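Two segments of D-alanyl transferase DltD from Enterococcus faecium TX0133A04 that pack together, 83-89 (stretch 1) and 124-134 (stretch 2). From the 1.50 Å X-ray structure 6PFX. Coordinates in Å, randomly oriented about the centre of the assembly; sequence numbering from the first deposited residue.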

ATOM      1  N   TYR A  83      -5.231   1.161  -6.245  1.00 12.28           N
ATOM      2  CA  TYR A  83      -6.577   0.971  -6.771  1.00 12.21           C
ATOM      3  C   TYR A  83      -6.548   0.407  -8.187  1.00 15.67           C
ATOM      4  O   TYR A  83      -7.338  -0.478  -8.523  1.00 14.49           O
ATOM      5  CB  TYR A  83      -7.361   2.285  -6.792  1.00 14.61           C
ATOM      6  CG  TYR A  83      -8.733   2.142  -7.431  1.00 13.36           C
ATOM      7  CD1 TYR A  83      -9.786   1.614  -6.712  1.00 10.88           C
ATOM      8  CD2 TYR A  83      -8.972   2.526  -8.748  1.00 17.60           C
ATOM      9  CE1 TYR A  83     -11.054   1.472  -7.277  1.00 14.95           C
ATOM     10  CE2 TYR A  83     -10.234   2.381  -9.322  1.00 17.82           C
ATOM     11  CZ  TYR A  83     -11.274   1.860  -8.575  1.00 15.91           C
ATOM     12  OH  TYR A  83     -12.537   1.707  -9.123  1.00 20.28           O
ATOM     13  N   MET A  84      -5.670   0.940  -9.047  1.00 16.54           N
ATOM     14  CA  MET A  84      -5.615   0.466 -10.426  1.00 17.10           C
ATOM     15  C   MET A  84      -5.177  -0.990 -10.481  1.00 16.67           C
ATOM     16  O   MET A  84      -5.645  -1.757 -11.329  1.00 17.46           O
ATOM     17  CB  MET A  84      -4.649   1.308 -11.257  1.00 19.21           C
ATOM     18  CG  MET A  84      -4.992   2.766 -11.343  1.00 21.08           C
ATOM     19  SD  MET A  84      -6.662   3.027 -11.922  1.00 29.34           S
ATOM     20  CE  MET A  84      -6.685   1.970 -13.370  1.00 23.49           C
ATOM     21  N   MET A  85      -4.264  -1.385  -9.594  1.00 15.17           N
ATOM     22  CA  MET A  85      -3.898  -2.792  -9.507  1.00 14.46           C
ATOM     23  C   MET A  85      -5.101  -3.637  -9.112  1.00 18.88           C
ATOM     24  O   MET A  85      -5.387  -4.664  -9.738  1.00 14.77           O
ATOM     25  CB  MET A  85      -2.770  -2.981  -8.496  1.00 18.94           C
ATOM     26  CG  MET A  85      -1.503  -2.251  -8.851  1.00 16.54           C
ATOM     27  SD  MET A  85      -0.200  -2.548  -7.640  1.00 19.75           S
ATOM     28  CE  MET A  85       0.725  -1.019  -7.820  1.00 28.96           C
ATOM     29  N   MET A  86      -5.824  -3.212  -8.071  1.00 15.33           N
ATOM     30  CA  MET A  86      -6.947  -3.997  -7.577  1.00 15.84           C
ATOM     31  C   MET A  86      -8.035  -4.123  -8.632  1.00 13.64           C
ATOM     32  O   MET A  86      -8.563  -5.217  -8.871  1.00 15.02           O
ATOM     33  CB  MET A  86      -7.544  -3.319  -6.349  1.00 18.73           C
ATOM     34  CG  MET A  86      -6.665  -3.335  -5.138  1.00 19.41           C
ATOM     35  SD  MET A  86      -7.506  -2.458  -3.803  1.00 22.43           S
ATOM     36  CE  MET A  86      -6.201  -2.502  -2.593  1.00 22.51           C
ATOM     37  N   ARG A  87      -8.408  -2.991  -9.244  1.00 15.70           N
ATOM     38  CA  ARG A  87      -9.487  -2.963 -10.226  1.00 14.88           C
ATOM     39  C   ARG A  87      -9.144  -3.812 -11.442  1.00 14.48           C
ATOM     40  O   ARG A  87     -10.010  -4.501 -11.992  1.00 17.14           O
ATOM     41  CB  ARG A  87      -9.760  -1.511 -10.638  1.00 16.67           C
ATOM     42  CG  ARG A  87     -10.907  -1.320 -11.633  1.00 16.54           C
ATOM     43  CD  ARG A  87     -12.245  -1.442 -10.924  1.00 21.35           C
ATOM     44  NE  ARG A  87     -13.392  -1.359 -11.827  1.00 19.13           N
ATOM     45  CZ  ARG A  87     -14.289  -0.372 -11.859  1.00 25.89           C
ATOM     46  NH1 ARG A  87     -14.209   0.671 -11.032  1.00 25.52           N
ATOM     47  NH2 ARG A  87     -15.291  -0.445 -12.732  1.00 23.31           N
ATOM     48  N   SER A  88      -7.891  -3.760 -11.893  1.00 15.54           N
ATOM     49  CA  SER A  88      -7.498  -4.513 -13.077  1.00 12.95           C
ATOM     50  C   SER A  88      -7.399  -6.005 -12.790  1.00 16.10           C
ATOM     51  O   SER A  88      -7.460  -6.813 -13.721  1.00 20.18           O
ATOM     52  CB  SER A  88      -6.165  -3.993 -13.622  1.00 15.30           C
ATOM     53  OG  SER A  88      -5.095  -4.213 -12.714  1.00 17.53           O
ATOM     54  N   ALA A  89      -7.244  -6.392 -11.525  1.00 16.04           N
ATOM     55  CA  ALA A  89      -7.318  -7.804 -11.181  1.00 17.69           C
ATOM     56  C   ALA A  89      -8.743  -8.328 -11.277  1.00 19.66           C
ATOM     57  O   ALA A  89      -8.941  -9.539 -11.433  1.00 21.26           O
ATOM     58  CB  ALA A  89      -6.756  -8.023  -9.778  1.00 18.49           C
ATOM     59  N   LEU A 124      -2.701  -0.092 -19.691  1.00 17.30           N
ATOM     60  CA  LEU A 124      -3.382  -1.385 -19.689  1.00 17.59           C
ATOM     61  C   LEU A 124      -4.437  -1.435 -18.592  1.00 16.44           C
ATOM     62  O   LEU A 124      -5.589  -1.811 -18.832  1.00 18.23           O
ATOM     63  CB  LEU A 124      -2.364  -2.520 -19.508  1.00 19.62           C
ATOM     64  CG  LEU A 124      -2.920  -3.935 -19.304  1.00 21.01           C
ATOM     65  CD1 LEU A 124      -3.810  -4.417 -20.450  1.00 20.08           C
ATOM     66  CD2 LEU A 124      -1.782  -4.948 -19.068  1.00 21.68           C
ATOM     67  N   GLN A 125      -4.058  -1.046 -17.374  1.00 17.20           N
ATOM     68  CA  GLN A 125      -4.983  -1.124 -16.252  1.00 15.35           C
ATOM     69  C   GLN A 125      -6.057  -0.056 -16.342  1.00 16.40           C
ATOM     70  O   GLN A 125      -7.195  -0.292 -15.915  1.00 16.71           O
ATOM     71  CB  GLN A 125      -4.198  -1.000 -14.949  1.00 18.09           C
ATOM     72  CG  GLN A 125      -3.298  -2.198 -14.709  1.00 16.85           C
ATOM     73  CD  GLN A 125      -2.460  -2.067 -13.464  1.00 17.06           C
ATOM     74  OE1 GLN A 125      -2.335  -0.987 -12.886  1.00 19.43           O
ATOM     75  NE2 GLN A 125      -1.881  -3.178 -13.039  1.00 16.14           N
ATOM     76  N   THR A 126      -5.718   1.119 -16.881  1.00 15.20           N
ATOM     77  CA  THR A 126      -6.718   2.158 -17.098  1.00 16.21           C
ATOM     78  C   THR A 126      -7.771   1.682 -18.089  1.00 16.89           C
ATOM     79  O   THR A 126      -8.977   1.807 -17.839  1.00 16.46           O
ATOM     80  CB  THR A 126      -6.038   3.438 -17.592  1.00 17.44           C
ATOM     81  OG1 THR A 126      -5.050   3.867 -16.646  1.00 20.13           O
ATOM     82  CG2 THR A 126      -7.059   4.549 -17.776  1.00 19.44           C
ATOM     83  N   TYR A 127      -7.331   1.094 -19.206  1.00 13.63           N
ATOM     84  CA  TYR A 127      -8.275   0.580 -20.188  1.00 15.99           C
ATOM     85  C   TYR A 127      -9.054  -0.602 -19.622  1.00 17.18           C
ATOM     86  O   TYR A 127     -10.254  -0.749 -19.889  1.00 17.80           O
ATOM     87  CB  TYR A 127      -7.535   0.170 -21.461  1.00 16.39           C
ATOM     88  CG  TYR A 127      -6.887   1.287 -22.255  1.00 17.18           C
ATOM     89  CD1 TYR A 127      -6.968   2.610 -21.849  1.00 18.39           C
ATOM     90  CD2 TYR A 127      -6.198   1.002 -23.431  1.00 20.58           C
ATOM     91  CE1 TYR A 127      -6.379   3.611 -22.577  1.00 19.60           C
ATOM     92  CE2 TYR A 127      -5.618   2.007 -24.173  1.00 21.65           C
ATOM     93  CZ  TYR A 127      -5.704   3.305 -23.733  1.00 21.29           C
ATOM     94  OH  TYR A 127      -5.116   4.314 -24.447  1.00 23.62           O
ATOM     95  N   ASP A 128      -8.391  -1.452 -18.831  1.00 17.86           N
ATOM     96  CA  ASP A 128      -9.103  -2.518 -18.141  1.00 14.80           C
ATOM     97  C   ASP A 128     -10.323  -1.959 -17.414  1.00 14.12           C
ATOM     98  O   ASP A 128     -11.427  -2.508 -17.493  1.00 19.76           O
ATOM     99  CB  ASP A 128      -8.201  -3.185 -17.098  1.00 19.16           C
ATOM    100  CG  ASP A 128      -7.211  -4.187 -17.686  1.00 17.73           C
ATOM    101  OD1 ASP A 128      -7.369  -4.623 -18.844  1.00 19.90           O
ATOM    102  OD2 ASP A 128      -6.261  -4.538 -16.953  1.00 23.64           O
ATOM    103  N   TRP A 129     -10.118  -0.872 -16.666  1.00 15.60           N
ATOM    104  CA  TRP A 129     -11.200  -0.251 -15.913  1.00 16.76           C
ATOM    105  C   TRP A 129     -12.295   0.240 -16.845  1.00 18.06           C
ATOM    106  O   TRP A 129     -13.474  -0.074 -16.656  1.00 18.56           O
ATOM    107  CB  TRP A 129     -10.614   0.900 -15.099  1.00 15.98           C
ATOM    108  CG  TRP A 129     -11.585   1.944 -14.679  1.00 17.07           C
ATOM    109  CD1 TRP A 129     -12.716   1.769 -13.927  1.00 17.40           C
ATOM    110  CD2 TRP A 129     -11.493   3.352 -14.945  1.00 17.81           C
ATOM    111  NE1 TRP A 129     -13.336   2.984 -13.727  1.00 18.59           N
ATOM    112  CE2 TRP A 129     -12.607   3.966 -14.344  1.00 15.56           C
ATOM    113  CE3 TRP A 129     -10.581   4.149 -15.643  1.00 15.60           C
ATOM    114  CZ2 TRP A 129     -12.833   5.343 -14.417  1.00 16.23           C
ATOM    115  CZ3 TRP A 129     -10.810   5.517 -15.715  1.00 15.49           C
ATOM    116  CH2 TRP A 129     -11.925   6.097 -15.105  1.00 15.87           C
ATOM    117  N   LEU A 130     -11.917   0.981 -17.887  1.00 18.64           N
ATOM    118  CA  LEU A 130     -12.914   1.548 -18.787  1.00 17.45           C
ATOM    119  C   LEU A 130     -13.773   0.464 -19.426  1.00 20.45           C
ATOM    120  O   LEU A 130     -14.993   0.619 -19.538  1.00 20.03           O
ATOM    121  CB  LEU A 130     -12.234   2.383 -19.869  1.00 15.72           C
ATOM    122  CG  LEU A 130     -11.541   3.657 -19.396  1.00 14.61           C
ATOM    123  CD1 LEU A 130     -10.794   4.336 -20.536  1.00 17.11           C
ATOM    124  CD2 LEU A 130     -12.522   4.635 -18.791  1.00 19.28           C
ATOM    125  N   PHE A 131     -13.154  -0.625 -19.891  1.00 14.29           N
ATOM    126  CA  PHE A 131     -13.912  -1.703 -20.523  1.00 18.58           C
ATOM    127  C   PHE A 131     -14.687  -2.531 -19.509  1.00 22.75           C
ATOM    128  O   PHE A 131     -15.603  -3.259 -19.909  1.00 25.91           O
ATOM    129  CB  PHE A 131     -12.981  -2.581 -21.372  1.00 19.80           C
ATOM    130  CG  PHE A 131     -12.537  -1.921 -22.656  1.00 18.80           C
ATOM    131  CD1 PHE A 131     -13.378  -1.867 -23.760  1.00 23.87           C
ATOM    132  CD2 PHE A 131     -11.284  -1.353 -22.764  1.00 20.53           C
ATOM    133  CE1 PHE A 131     -12.972  -1.247 -24.939  1.00 17.87           C
ATOM    134  CE2 PHE A 131     -10.879  -0.737 -23.941  1.00 21.67           C
ATOM    135  CZ  PHE A 131     -11.721  -0.689 -25.025  1.00 22.91           C
ATOM    136  N   SER A 132     -14.365  -2.403 -18.217  1.00 23.86           N
ATOM    137  CA  SER A 132     -15.063  -3.119 -17.158  1.00 25.33           C
ATOM    138  C   SER A 132     -16.328  -2.404 -16.709  1.00 27.19           C
ATOM    139  O   SER A 132     -17.225  -3.050 -16.153  1.00 28.83           O
ATOM    140  CB  SER A 132     -14.154  -3.258 -15.924  1.00 19.49           C
ATOM    141  OG  SER A 132     -14.168  -2.089 -15.104  1.00 25.21           O
ATOM    142  N   MET A 133     -16.412  -1.092 -16.931  1.00 24.77           N
ATOM    143  CA  MET A 133     -17.510  -0.298 -16.401  1.00 23.40           C
ATOM    144  C   MET A 133     -18.817  -0.651 -17.094  1.00 26.40           C
ATOM    145  O   MET A 133     -18.916  -0.600 -18.323  1.00 24.55           O
ATOM    146  CB  MET A 133     -17.237   1.191 -16.623  1.00 22.83           C
ATOM    147  CG  MET A 133     -16.156   1.774 -15.741  1.00 25.35           C
ATOM    148  SD  MET A 133     -15.835   3.515 -16.089  1.00 27.19           S
ATOM    149  CE  MET A 133     -17.496   4.141 -16.170  1.00 20.29           C
ATOM    150  N   LYS A 134     -19.828  -0.995 -16.298  1.00 26.25           N
ATOM    151  CA  LYS A 134     -21.181  -1.171 -16.803  1.00 25.22           C
ATOM    152  C   LYS A 134     -22.091  -0.017 -16.418  1.00 27.87           C
ATOM    153  O   LYS A 134     -23.110   0.198 -17.080  1.00 28.88           O
ATOM    154  CB  LYS A 134     -21.788  -2.478 -16.277  1.00 32.67           C
ATOM    155  CG  LYS A 134     -21.002  -3.730 -16.641  1.00 35.39           C
ATOM    156  CD  LYS A 134     -20.980  -3.994 -18.148  1.00 37.60           C
ATOM    157  CE  LYS A 134     -22.336  -4.475 -18.689  1.00 36.22           C
ATOM    158  NZ  LYS A 134     -22.366  -4.481 -20.186  1.00 39.63           N
TER

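Two helices of DltD pack here at 52°, with their axes 8.7 Å apart at closest approach. The backbones come nearest at Ser88 and Gln125, where the CA atoms are 5.3 Å apart. Met84, Arg87 and Ser88 direct their CA-to-CB bonds toward the second helix, while Met85, Met86 and Ala89 direct theirs away.

Met84 is coiled, with all three chi angles in the m well. This folds the chain so that its methyl end lies against the backbone of the second helix. CE is 3.4 Å from Gln125 O and 3.7 Å from Thr126 CA. Gln125 O is already the acceptor for Trp129 N in the helix, so the methyl packs beside a used carbonyl. CE also makes a looser apolar contact with Trp129 CB at 4.4 Å.

Gln125 is more extended, with chi1 m and chi2 t. It reaches across the first helix, between Met84 and Ser88: CG is 3.4 Å from Ser88 OG, and OE1 is 3.6 Å from Met84 CB. Its NE2 is also 3.4 Å from Ser88 OG, but the angle is poor and no hydrogen bond forms. NE2 is satisfied elsewhere in the structure.

Ser88 is in the p rotamer. This turns OG back to its own helix, 2.9 Å from Met84 O and 3.0 Å from Met85 O. The geometry does not settle which carbonyl takes the proton. Ser88 CB lies 3.4 Å from Asp128 OD2, a van der Waals approach.

Arg87 makes the polar link between the helices. Its chi1 is t, chi2 p and chi3 t, which carries the guanidinium out to the end of the second helix. NH2 donates to Ser132 OG at 3.1 Å, and NE adds a weak bond to Ser132 OG at 3.4 Å. On its own helix, Arg87 NH1 donates to Tyr83 OH at 2.7 Å. Tyr83 has chi1 t, and its hydroxyl helps hold the guanidinium in place.

Trp129, with chi1 t, lies over one face of the guanidinium, with CD1 3.4 Å from Arg87 CZ. The arginine sits at the edge of the indole, near its plane, so the two groups are not stacked face to face.

Ser132 has chi1 at 83°, in the p well. Its OG donates to Trp129 O at 2.6 Å, within the last turn of the helix, and accepts from Arg87. Met133 is the first residue to leave helical phi/psi. Its CG lies 3.8 Å from Arg87 NH2.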